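Local coordinates for major capsid protein (Norovirus Hu/GI.7/TCH-060/USA/2003, PDB 4P25) that forms the protruding domain of the norovirus capsid, which binds fucosylated histo-blood group glycans such as Lewis Y, probably for attachment to host cells, at residues 23-28 against 205-210; 40-45 against 218-223; 16-21 against 225-230; 30-35 against 275-280. All coordinates share one frame; numbering follows the deposited sequence.

Contact 1 (23-28 against 205-210)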
loop_
_atom_site.group_PDB
_atom_site.type_symbol
_atom_site.label_atom_id
_atom_site.label_comp_id
_atom_site.label_asym_id
_atom_site.label_seq_id
_atom_site.Cartn_x
_atom_site.Cartn_y
_atom_site.Cartn_z
ATOM N N VAL A 23 -2.724 7.378 5.848
ATOM C CA VAL A 23 -1.416 6.923 6.315
ATOM C C VAL A 23 -1.188 5.499 5.821
ATOM O O VAL A 23 -2.154 4.782 5.544
ATOM C CB VAL A 23 -1.275 6.975 7.868
ATOM C CG1 VAL A 23 -1.126 8.416 8.363
ATOM C CG2 VAL A 23 -2.436 6.245 8.555
ATOM N N PRO A 24 0.082 5.081 5.690
ATOM C CA PRO A 24 0.388 3.712 5.253
ATOM C C PRO A 24 0.191 2.712 6.390
ATOM O O PRO A 24 1.133 2.356 7.102
ATOM C CB PRO A 24 1.861 3.798 4.837
ATOM C CG PRO A 24 2.417 4.927 5.637
ATOM C CD PRO A 24 1.293 5.914 5.803
ATOM N N ALA A 25 -1.050 2.277 6.551
ATOM C CA ALA A 25 -1.437 1.420 7.661
ATOM C C ALA A 25 -2.701 0.687 7.262
ATOM O O ALA A 25 -3.380 1.079 6.311
ATOM C CB ALA A 25 -1.689 2.257 8.914
ATOM N N MET A 26 -3.017 -0.374 7.997
ATOM C CA MET A 26 -4.244 -1.111 7.758
ATOM C C MET A 26 -5.354 -0.586 8.662
ATOM O O MET A 26 -5.100 -0.054 9.744
ATOM C CB MET A 26 -4.016 -2.602 7.989
ATOM C CG MET A 26 -2.938 -3.175 7.094
ATOM S SD MET A 26 -3.284 -2.870 5.346
ATOM C CE MET A 26 -4.724 -3.915 5.162
ATOM N N ILE A 27 -6.590 -0.734 8.208
ATOM C CA ILE A 27 -7.734 -0.323 9.015
ATOM C C ILE A 27 -7.944 -1.278 10.186
ATOM O O ILE A 27 -7.921 -2.499 10.015
ATOM C CB ILE A 27 -9.001 -0.208 8.159
ATOM C CG1 ILE A 27 -8.807 0.919 7.141
ATOM C CG2 ILE A 27 -10.227 0.068 9.037
ATOM C CD1 ILE A 27 -9.876 0.996 6.092
ATOM N N ASN A 28 -8.119 -0.689 11.367
ATOM C CA ASN A 28 -8.277 -1.408 12.621
ATOM C C ASN A 28 -9.728 -1.462 13.087
ATOM O O ASN A 28 -10.142 -2.425 13.729
ATOM C CB ASN A 28 -7.420 -0.724 13.698
ATOM C CG ASN A 28 -7.722 -1.221 15.096
ATOM O OD1 ASN A 28 -8.433 -0.567 15.863
ATOM N ND2 ASN A 28 -7.171 -2.376 15.441
ATOM N N PHE A 205 -12.781 5.384 9.112
ATOM C CA PHE A 205 -12.000 4.163 9.165
ATOM C C PHE A 205 -10.672 4.488 9.827
ATOM O O PHE A 205 -9.931 5.363 9.358
ATOM C CB PHE A 205 -11.843 3.609 7.747
ATOM C CG PHE A 205 -13.166 3.342 7.076
ATOM C CD1 PHE A 205 -13.831 2.144 7.285
ATOM C CD2 PHE A 205 -13.768 4.309 6.279
ATOM C CE1 PHE A 205 -15.068 1.899 6.690
ATOM C CE2 PHE A 205 -15.002 4.072 5.681
ATOM C CZ PHE A 205 -15.653 2.867 5.886
ATOM N N MET A 206 -10.390 3.807 10.936
ATOM C CA MET A 206 -9.301 4.180 11.834
ATOM C C MET A 206 -8.104 3.241 11.733
ATOM O O MET A 206 -8.270 2.029 11.582
ATOM C CB MET A 206 -9.790 4.180 13.290
ATOM C CG MET A 206 -11.075 4.973 13.545
ATOM S SD MET A 206 -11.009 6.699 13.026
ATOM C CE MET A 206 -9.714 7.344 14.086
ATOM N N SER A 207 -6.901 3.801 11.848
ATOM C CA SER A 207 -5.678 3.008 11.867
ATOM C C SER A 207 -4.759 3.401 13.010
ATOM O O SER A 207 -4.600 4.585 13.308
ATOM C CB SER A 207 -4.898 3.177 10.555
ATOM O OG SER A 207 -5.603 2.624 9.461
ATOM N N ASP A 208 -4.142 2.403 13.636
ATOM C CA ASP A 208 -3.002 2.648 14.508
ATOM C C ASP A 208 -1.892 3.321 13.707
ATOM O O ASP A 208 -1.591 2.916 12.581
ATOM C CB ASP A 208 -2.465 1.336 15.079
ATOM C CG ASP A 208 -3.463 0.631 15.967
ATOM O OD1 ASP A 208 -4.187 1.320 16.715
ATOM O OD2 ASP A 208 -3.514 -0.616 15.922
ATOM N N PHE A 209 -1.287 4.348 14.293
ATOM C CA PHE A 209 -0.191 5.059 13.658
ATOM C C PHE A 209 0.532 5.829 14.749
ATOM O O PHE A 209 -0.100 6.282 15.703
ATOM C CB PHE A 209 -0.715 6.011 12.576
ATOM C CG PHE A 209 0.360 6.535 11.664
ATOM C CD1 PHE A 209 0.854 5.749 10.642
ATOM C CD2 PHE A 209 0.876 7.808 11.837
ATOM C CE1 PHE A 209 1.849 6.219 9.803
ATOM C CE2 PHE A 209 1.868 8.285 11.001
ATOM C CZ PHE A 209 2.356 7.486 9.984
ATOM N N PRO A 210 1.862 5.960 14.633
ATOM C CA PRO A 210 2.564 6.668 15.712
ATOM C C PRO A 210 2.306 8.172 15.704
ATOM O O PRO A 210 2.953 8.940 14.989
ATOM C CB PRO A 210 4.041 6.344 15.453
ATOM C CG PRO A 210 4.107 5.951 14.022
ATOM C CD PRO A 210 2.794 5.315 13.690
HETATM O O HOH W 1 -4.308 -0.247 12.367
#
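I27 and S207 come closest in the backbone, with CA atoms 4.8 Å apart, where 23-28, the loop leading into strand 29-31, runs along the end of strand 201-208. N28 N donates to M206 O with a nearly straight N-H...O angle of 174°, continuing the antiparallel pairing of these two strands in the seven-stranded sheet of what is, by family, the P1 subdomain. The neighbouring carbonyl is gripped differently: S207 OG, anti to its own carbonyl carbon (chi1 -67°), donates 2.7 Å to M26 O from above the carbonyl plane, and accepts in turn from N20 ND2. Water 1 adds a second donor to M26 O and accepts from D208 N, bridging the two backbones where they diverge. A25 CB rests against S207 CB. Further back along the strand, I27 CD1 packs on F205 CB at 3.7 Å, both side chains also touching L15 and P224. N28 ND2 stays 4.1 Å from D208 OD2; the OD1 atoms of both residues accept from Q218 NE2. D208 and P210 also pack on V116 and F114 of the second subunit. Past the strand, the F209 ring is layered between two aliphatic groups. P210 CD lies 3.4 Å above one face, offset toward the rim, while on the opposite face V23 CG1 stands 3.8 Å above the ring centroid in a CH-pi contact, only 3° off the ring normal.

Contact 2 (40-45 against 218-223)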
loop_
_atom_site.group_PDB
_atom_site.type_symbol
_atom_site.label_atom_id
_atom_site.label_comp_id
_atom_site.label_asym_id
_atom_site.label_seq_id
_atom_site.Cartn_x
_atom_site.Cartn_y
_atom_site.Cartn_z
ATOM N N VAL A 40 -15.303 17.368 8.190
ATOM C CA VAL A 40 -13.908 17.113 7.832
ATOM C C VAL A 40 -13.642 17.515 6.386
ATOM O O VAL A 40 -14.571 17.710 5.601
ATOM C CB VAL A 40 -13.492 15.635 8.054
ATOM C CG1 VAL A 40 -13.658 15.247 9.525
ATOM C CG2 VAL A 40 -14.276 14.694 7.129
ATOM N N GLN A 41 -12.366 17.645 6.040
ATOM C CA GLN A 41 -12.008 18.044 4.687
ATOM C C GLN A 41 -10.720 17.355 4.249
ATOM O O GLN A 41 -9.823 17.986 3.683
ATOM C CB GLN A 41 -11.868 19.569 4.592
ATOM C CG GLN A 41 -11.961 20.069 3.159
ATOM C CD GLN A 41 -11.724 21.556 3.015
ATOM O OE1 GLN A 41 -11.541 22.273 4.000
ATOM N NE2 GLN A 41 -11.732 22.029 1.776
ATOM N N PHE A 42 -10.635 16.056 4.519
ATOM C CA PHE A 42 -9.461 15.269 4.154
ATOM C C PHE A 42 -9.162 15.442 2.669
ATOM O O PHE A 42 -10.088 15.546 1.855
ATOM C CB PHE A 42 -9.681 13.788 4.489
ATOM C CG PHE A 42 -10.042 13.529 5.931
ATOM C CD1 PHE A 42 -9.603 14.372 6.942
ATOM C CD2 PHE A 42 -10.815 12.427 6.275
ATOM C CE1 PHE A 42 -9.939 14.129 8.270
ATOM C CE2 PHE A 42 -11.149 12.176 7.602
ATOM C CZ PHE A 42 -10.708 13.030 8.597
ATOM N N GLN A 43 -7.878 15.493 2.322
ATOM C CA GLN A 43 -7.464 15.663 0.927
ATOM C C GLN A 43 -7.029 14.354 0.288
ATOM O O GLN A 43 -6.979 14.241 -0.933
ATOM C CB GLN A 43 -6.347 16.704 0.824
ATOM C CG GLN A 43 -6.828 18.095 1.196
ATOM C CD GLN A 43 -7.971 18.541 0.315
ATOM O OE1 GLN A 43 -7.842 18.571 -0.911
ATOM N NE2 GLN A 43 -9.097 18.887 0.930
ATOM N N ASN A 44 -6.718 13.371 1.125
ATOM C CA ASN A 44 -6.494 12.011 0.660
ATOM C C ASN A 44 -7.686 11.119 0.999
ATOM O O ASN A 44 -8.508 11.465 1.858
ATOM C CB ASN A 44 -5.183 11.457 1.227
ATOM C CG ASN A 44 -3.967 12.060 0.552
ATOM O OD1 ASN A 44 -3.999 12.346 -0.650
ATOM N ND2 ASN A 44 -2.898 12.269 1.312
ATOM N N GLY A 45 -7.794 9.988 0.307
ATOM C CA GLY A 45 -8.965 9.127 0.418
ATOM C C GLY A 45 -10.240 9.708 -0.167
ATOM O O GLY A 45 -11.340 9.319 0.231
ATOM N N GLN A 218 -4.996 7.205 16.829
ATOM C CA GLN A 218 -5.446 6.635 15.559
ATOM C C GLN A 218 -5.758 7.696 14.509
ATOM O O GLN A 218 -6.256 8.781 14.825
ATOM C CB GLN A 218 -6.670 5.731 15.753
ATOM C CG GLN A 218 -6.383 4.450 16.529
ATOM C CD GLN A 218 -7.473 3.403 16.356
ATOM O OE1 GLN A 218 -8.667 3.699 16.465
ATOM N NE2 GLN A 218 -7.065 2.169 16.087
ATOM N N VAL A 219 -5.466 7.363 13.254
ATOM C CA VAL A 219 -5.716 8.265 12.133
ATOM C C VAL A 219 -7.007 7.880 11.414
ATOM O O VAL A 219 -7.169 6.726 11.009
ATOM C CB VAL A 219 -4.553 8.220 11.123
ATOM C CG1 VAL A 219 -4.858 9.091 9.907
ATOM C CG2 VAL A 219 -3.254 8.660 11.789
ATOM N N PRO A 220 -7.931 8.839 11.257
ATOM C CA PRO A 220 -9.172 8.561 10.528
ATOM C C PRO A 220 -9.028 8.779 9.027
ATOM O O PRO A 220 -8.210 9.591 8.598
ATOM C CB PRO A 220 -10.129 9.615 11.089
ATOM C CG PRO A 220 -9.221 10.799 11.341
ATOM C CD PRO A 220 -7.908 10.206 11.812
ATOM N N CYS A 221 -9.818 8.057 8.241
ATOM C CA CYS A 221 -9.997 8.390 6.833
ATOM C C CYS A 221 -11.446 8.092 6.465
ATOM O O CYS A 221 -12.143 7.395 7.204
ATOM C CB CYS A 221 -9.009 7.628 5.936
ATOM S SG CYS A 221 -9.302 5.846 5.790
ATOM N N THR A 222 -11.905 8.620 5.337
ATOM C CA THR A 222 -13.305 8.446 4.964
ATOM C C THR A 222 -13.570 7.390 3.886
ATOM O O THR A 222 -14.714 7.001 3.682
ATOM C CB THR A 222 -13.949 9.787 4.563
ATOM O OG1 THR A 222 -13.071 10.489 3.682
ATOM C CG2 THR A 222 -14.206 10.645 5.801
ATOM N N LEU A 223 -12.524 6.941 3.191
ATOM C CA LEU A 223 -12.626 5.764 2.321
ATOM C C LEU A 223 -11.379 4.909 2.465
ATOM O O LEU A 223 -10.267 5.432 2.411
ATOM C CB LEU A 223 -12.769 6.150 0.847
ATOM C CG LEU A 223 -14.090 6.709 0.330
ATOM C CD1 LEU A 223 -13.910 7.172 -1.106
ATOM C CD2 LEU A 223 -15.189 5.667 0.418
HETATM O O HOH W 2 -10.215 10.230 3.591
HETATM O O HOH W 3 -13.666 10.170 1.183
#
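F42 and P220 meet with their side chains at about a right angle, the ring atom CZ of F42 coming 3.8 Å from P220 CG. The contact continues round the same ring through CE2, 4.0 Å from C221 CA, to CD2, 3.9 Å from the methyl CG2 of T222. With CG anti to the carbonyl carbon (chi1 -56°), F42 reaches across from its loop to the strand. V40 folds back over one face of the phenyl, CB offset toward the rim, and touches T222 CG2 with its own CG2. T222 CG2 thus lies against V40 and F42, and the T222 side chain also touches Y204, while its hydroxyl turns to the polar side. The loop 40-45 here meets strand 218-221 and the two residues after it; the strand is hydrogen-bonded to strand 201-208 in the antiparallel sheet of the presumed P1 subdomain, and P220 also packs on M206 of that partner and on W174. Beyond the ring, water links the two backbones. Water 2 donates to N44 O and accepts from T222 N at 2.9 Å. Water 3 lies 2.6 Å from T222 OG1 and 2.7 Å from G45 O. That carbonyl oxygen also faces the L223 side chain, 3.5 Å from its CB, with CG and CD1 close behind. G45 has a left-handed backbone (phi 69°), and G45 CA packs against S21 OG, which donates to L223 O. L223 N is buried here without any polar partner in the model.

Contact 3 (16-21 against 225-230)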
loop_
_atom_site.group_PDB
_atom_site.type_symbol
_atom_site.label_atom_id
_atom_site.label_comp_id
_atom_site.label_asym_id
_atom_site.label_seq_id
_atom_site.Cartn_x
_atom_site.Cartn_y
_atom_site.Cartn_z
ATOM N N ASN A 16 -10.524 -5.451 7.757
ATOM C CA ASN A 16 -9.177 -5.506 8.322
ATOM C C ASN A 16 -8.079 -5.864 7.311
ATOM O O ASN A 16 -6.894 -5.855 7.652
ATOM C CB ASN A 16 -9.106 -6.391 9.580
ATOM C CG ASN A 16 -9.573 -7.813 9.341
ATOM O OD1 ASN A 16 -9.934 -8.189 8.229
ATOM N ND2 ASN A 16 -9.557 -8.620 10.400
ATOM N N ASN A 17 -8.482 -6.172 6.076
ATOM C CA ASN A 17 -7.548 -6.317 4.952
ATOM C C ASN A 17 -7.557 -5.090 4.027
ATOM O O ASN A 17 -7.020 -5.133 2.920
ATOM C CB ASN A 17 -7.844 -7.578 4.127
ATOM C CG ASN A 17 -7.193 -8.830 4.691
ATOM O OD1 ASN A 17 -6.228 -8.761 5.450
ATOM N ND2 ASN A 17 -7.718 -9.990 4.305
ATOM N N LEU A 18 -8.158 -3.998 4.487
ATOM C CA LEU A 18 -8.179 -2.751 3.720
ATOM C C LEU A 18 -7.222 -1.719 4.300
ATOM O O LEU A 18 -7.065 -1.632 5.521
ATOM C CB LEU A 18 -9.595 -2.175 3.671
ATOM C CG LEU A 18 -10.600 -3.028 2.898
ATOM C CD1 LEU A 18 -11.987 -2.402 2.928
ATOM C CD2 LEU A 18 -10.111 -3.214 1.466
ATOM N N ALA A 19 -6.590 -0.938 3.423
ATOM C CA ALA A 19 -5.627 0.080 3.837
ATOM C C ALA A 19 -6.263 1.432 4.159
ATOM O O ALA A 19 -7.251 1.832 3.550
ATOM C CB ALA A 19 -4.552 0.260 2.760
ATOM N N ASN A 20 -5.675 2.136 5.118
ATOM C CA ASN A 20 -5.999 3.533 5.345
ATOM C C ASN A 20 -5.577 4.343 4.116
ATOM O O ASN A 20 -4.580 4.022 3.451
ATOM C CB ASN A 20 -5.260 4.040 6.586
ATOM C CG ASN A 20 -5.903 5.275 7.191
ATOM O OD1 ASN A 20 -5.776 6.387 6.662
ATOM N ND2 ASN A 20 -6.561 5.095 8.334
ATOM N N SER A 21 -6.340 5.386 3.814
ATOM C CA SER A 21 -6.052 6.225 2.660
ATOM C C SER A 21 -5.293 7.500 3.019
ATOM O O SER A 21 -4.964 8.291 2.130
ATOM C CB SER A 21 -7.351 6.573 1.944
ATOM O OG SER A 21 -8.293 7.157 2.835
ATOM N N GLN A 225 -8.417 2.768 1.132
ATOM C CA GLN A 225 -7.735 3.043 -0.134
ATOM C C GLN A 225 -8.204 2.149 -1.280
ATOM O O GLN A 225 -8.342 2.612 -2.413
ATOM C CB GLN A 225 -6.215 2.951 0.014
ATOM C CG GLN A 225 -5.470 3.350 -1.259
ATOM C CD GLN A 225 -5.748 4.784 -1.664
ATOM O OE1 GLN A 225 -5.970 5.644 -0.815
ATOM N NE2 GLN A 225 -5.741 5.047 -2.972
ATOM N N GLU A 226 -8.468 0.881 -0.989
ATOM C CA GLU A 226 -8.912 -0.031 -2.044
ATOM C C GLU A 226 -10.283 0.340 -2.617
ATOM O O GLU A 226 -10.592 -0.015 -3.761
ATOM C CB GLU A 226 -8.879 -1.492 -1.571
ATOM C CG GLU A 226 -7.474 -2.064 -1.419
ATOM C CD GLU A 226 -6.807 -1.694 -0.098
ATOM O OE1 GLU A 226 -7.437 -0.992 0.722
ATOM O OE2 GLU A 226 -5.653 -2.116 0.120
ATOM N N PHE A 227 -11.099 1.052 -1.838
ATOM C CA PHE A 227 -12.349 1.598 -2.370
ATOM C C PHE A 227 -12.037 2.630 -3.451
ATOM O O PHE A 227 -12.665 2.643 -4.507
ATOM C CB PHE A 227 -13.197 2.250 -1.270
ATOM C CG PHE A 227 -14.099 1.294 -0.532
ATOM C CD1 PHE A 227 -13.572 0.217 0.163
ATOM C CD2 PHE A 227 -15.471 1.499 -0.497
ATOM C CE1 PHE A 227 -14.399 -0.651 0.860
ATOM C CE2 PHE A 227 -16.307 0.632 0.197
ATOM C CZ PHE A 227 -15.768 -0.445 0.875
ATOM N N VAL A 228 -11.067 3.502 -3.178
ATOM C CA VAL A 228 -10.644 4.501 -4.150
ATOM C C VAL A 228 -10.192 3.859 -5.463
ATOM O O VAL A 228 -10.680 4.223 -6.535
ATOM C CB VAL A 228 -9.512 5.383 -3.586
ATOM C CG1 VAL A 228 -8.961 6.293 -4.670
ATOM C CG2 VAL A 228 -10.014 6.209 -2.413
ATOM N N SER A 229 -9.272 2.902 -5.394
ATOM C CA SER A 229 -8.800 2.271 -6.626
ATOM C C SER A 229 -9.914 1.490 -7.325
ATOM O O SER A 229 -9.962 1.439 -8.551
ATOM C CB SER A 229 -7.558 1.401 -6.396
ATOM O OG SER A 229 -7.788 0.389 -5.439
ATOM N N HIS A 230 -10.819 0.904 -6.548
ATOM C CA HIS A 230 -11.977 0.208 -7.114
ATOM C C HIS A 230 -12.825 1.162 -7.964
ATOM O O HIS A 230 -13.189 0.837 -9.096
ATOM C CB HIS A 230 -12.830 -0.386 -5.988
ATOM C CG HIS A 230 -13.803 -1.433 -6.439
ATOM N ND1 HIS A 230 -13.439 -2.745 -6.651
ATOM C CD2 HIS A 230 -15.133 -1.367 -6.682
ATOM C CE1 HIS A 230 -14.500 -3.441 -7.023
ATOM N NE2 HIS A 230 -15.540 -2.629 -7.049
HETATM O O HOH W 4 -5.581 8.330 -0.600
#
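The first turn of helix 225-234 is docked here on the extended loop 16-21, and two hydrogen bonds, one between backbones and one to a carboxylate, join A19 to the start of the helix. Q225 N, an amide at the helix start, donates to A19 O at 2.8 Å. In the reverse direction A19 N donates to E226 OE1, also at 2.8 Å, meeting the oxygen on its syn side and 15° out of the carboxylate plane. The E226 chain is bent at chi2 (82°), which folds the carboxylate back toward the loop; its other oxygen, OE2, bonds S60 OG of the second subunit. Beside this polar pair, L18 lies obliquely across E226, CD2 3.7 Å from E226 CB. The other methyl, CD1, approaches the edge of the F227 ring near its plane, 3.6 Å from CE1, with the two side chains at about a right angle. At the far end S21 CB touches Q225 OE1 at 3.2 Å, and water 4 donates both to that oxygen and to S21 O. The NE2 end of the Q225 amide goes to V59 O and P58 O, so both ends of the group are used. The carboxylate of E226 sits in the first turn, where the helix dipole may help to stabilise a negative charge. Together with donors from its own chain and from the second subunit, this is consistent with an ionised E226 joining loop, helix and dimer partner.

Contact 4 (30-35 against 275-280)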
loop_
_atom_site.group_PDB
_atom_site.type_symbol
_atom_site.label_atom_id
_atom_site.label_comp_id
_atom_site.label_asym_id
_atom_site.label_seq_id
_atom_site.Cartn_x
_atom_site.Cartn_y
_atom_site.Cartn_z
ATOM N N MET A 30 -13.915 0.844 12.587
ATOM C CA MET A 30 -14.730 1.977 12.171
ATOM C C MET A 30 -15.150 2.744 13.401
ATOM O O MET A 30 -15.178 2.198 14.500
ATOM C CB MET A 30 -16.013 1.493 11.500
ATOM C CG MET A 30 -15.849 0.924 10.124
ATOM S SD MET A 30 -17.402 0.220 9.531
ATOM C CE MET A 30 -17.455 -1.343 10.406
ATOM N N THR A 31 -15.505 4.010 13.218
ATOM C CA THR A 31 -16.125 4.763 14.297
ATOM C C THR A 31 -16.909 5.936 13.728
ATOM O O THR A 31 -16.793 6.254 12.541
ATOM C CB THR A 31 -15.077 5.264 15.315
ATOM O OG1 THR A 31 -15.739 5.669 16.524
ATOM C CG2 THR A 31 -14.270 6.431 14.747
ATOM N N VAL A 32 -17.726 6.556 14.569
ATOM C CA VAL A 32 -18.333 7.832 14.231
ATOM C C VAL A 32 -17.655 8.879 15.102
ATOM O O VAL A 32 -17.087 8.543 16.143
ATOM C CB VAL A 32 -19.855 7.820 14.461
ATOM C CG1 VAL A 32 -20.537 6.923 13.432
ATOM C CG2 VAL A 32 -20.181 7.361 15.879
ATOM N N SER A 33 -17.683 10.139 14.681
ATOM C CA SER A 33 -17.039 11.186 15.468
ATOM C C SER A 33 -17.822 11.468 16.746
ATOM O O SER A 33 -19.045 11.300 16.782
ATOM C CB SER A 33 -16.835 12.459 14.639
ATOM O OG SER A 33 -18.044 12.918 14.063
ATOM N N THR A 34 -17.114 11.876 17.797
ATOM C CA THR A 34 -17.737 12.147 19.094
ATOM C C THR A 34 -18.797 13.243 18.969
ATOM O O THR A 34 -19.883 13.133 19.530
ATOM C CB THR A 34 -16.688 12.501 20.169
ATOM O OG1 THR A 34 -15.789 11.397 20.336
ATOM C CG2 THR A 34 -17.363 12.793 21.501
ATOM N N ASP A 35 -18.472 14.291 18.219
ATOM C CA ASP A 35 -19.465 15.257 17.771
ATOM C C ASP A 35 -19.881 14.826 16.373
ATOM O O ASP A 35 -19.103 14.942 15.430
ATOM C CB ASP A 35 -18.859 16.663 17.749
ATOM C CG ASP A 35 -19.793 17.712 17.149
ATOM O OD1 ASP A 35 -20.956 17.401 16.817
ATOM O OD2 ASP A 35 -19.350 18.871 17.022
ATOM N N GLY A 275 -23.316 3.876 21.025
ATOM C CA GLY A 275 -22.564 2.913 20.245
ATOM C C GLY A 275 -22.320 3.367 18.822
ATOM O O GLY A 275 -22.095 4.552 18.562
ATOM N N GLY A 276 -22.359 2.419 17.894
ATOM C CA GLY A 276 -22.124 2.723 16.497
ATOM C C GLY A 276 -21.271 1.654 15.849
ATOM O O GLY A 276 -21.096 0.574 16.416
ATOM N N PRO A 277 -20.719 1.953 14.666
ATOM C CA PRO A 277 -19.963 0.944 13.917
ATOM C C PRO A 277 -18.690 0.502 14.641
ATOM O O PRO A 277 -18.139 -0.541 14.295
ATOM C CB PRO A 277 -19.638 1.656 12.597
ATOM C CG PRO A 277 -19.654 3.117 12.944
ATOM C CD PRO A 277 -20.714 3.271 14.002
ATOM N N GLN A 278 -18.246 1.264 15.641
ATOM C CA GLN A 278 -17.096 0.859 16.455
ATOM C C GLN A 278 -17.378 -0.410 17.256
ATOM O O GLN A 278 -16.452 -1.059 17.755
ATOM C CB GLN A 278 -16.649 1.992 17.382
ATOM C CG GLN A 278 -17.709 2.460 18.370
ATOM C CD GLN A 278 -18.529 3.625 17.845
ATOM O OE1 GLN A 278 -18.859 3.685 16.661
ATOM N NE2 GLN A 278 -18.857 4.563 18.728
ATOM N N ASN A 279 -18.657 -0.760 17.371
ATOM C CA ASN A 279 -19.071 -1.968 18.083
ATOM C C ASN A 279 -19.269 -3.190 17.189
ATOM O O ASN A 279 -19.632 -4.265 17.664
ATOM C CB ASN A 279 -20.339 -1.693 18.888
ATOM C CG ASN A 279 -20.080 -0.788 20.071
ATOM O OD1 ASN A 279 -18.958 -0.724 20.577
ATOM N ND2 ASN A 279 -21.112 -0.084 20.521
ATOM N N LEU A 280 -19.031 -3.013 15.894
ATOM C CA LEU A 280 -19.095 -4.108 14.934
ATOM C C LEU A 280 -17.751 -4.801 14.821
ATOM O O LEU A 280 -16.709 -4.175 15.035
ATOM C CB LEU A 280 -19.476 -3.574 13.556
ATOM C CG LEU A 280 -20.850 -2.926 13.446
ATOM C CD1 LEU A 280 -21.003 -2.345 12.054
ATOM C CD2 LEU A 280 -21.940 -3.939 13.749
HETATM O O HOH W 5 -15.430 -1.356 13.818
#
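T31 OG1 stands over one face of the Q278 side-chain amide, 3.7 Å from CD, and V32 CG2 lies near the plane of that amide at its OE1 end. Neither Q278 OE1 nor V32 N, both buried by the contact, has a polar partner in the model. The P277 ring meets two aliphatic groups at different corners: V32 CG1 comes 3.7 Å from CD, the two side chains at about a right angle, and M30 CB meets P277 CB at 3.8 Å. M30 extends on past the proline and then bends at chi3 (-78°), which brings CE to L280 CD1. Between the backbones M30 O takes a CA-H...O contact from Q278 CA at 3.0 Å. Water 5 accepts from M30 N and lies 2.9 Å from P277 O, the same carbonyl that receives L280 N as the 3-10 segment 277-279 closes. The 275-280 loop thereby packs alongside strand 29-31 and the residues after it in the presumed P1 subdomain: M30 packs on V203 and F205 of strand 201-208, M30 and L280 share Y247 of strand 242-248, and V32 and P277 both rest on C269 of strand 266-269.

In the fold
Segments 16-21, 23-28, 30-35 and 40-45 follow one another near the N-terminus, and all dock on chain from after residue 200. The six-stranded sheet that contributes residues to the glycan pocket comes between them along the chain, consistent with a P2 subdomain inserted into P1. Contacts 1, 2 and 3 cluster with centres 11 to 12 Å apart; contact 4 is about 16 Å from contact 1 and 19 Å from contact 3. Strand 201-208 joins contacts 1, 2 and 4, pairing with 218-221 and 29-31. Contacts 1 and 2 are nested within the loop closed by contact 3. Contacts 1 and 3 also touch the second subunit, tying the P1 core to the dimer.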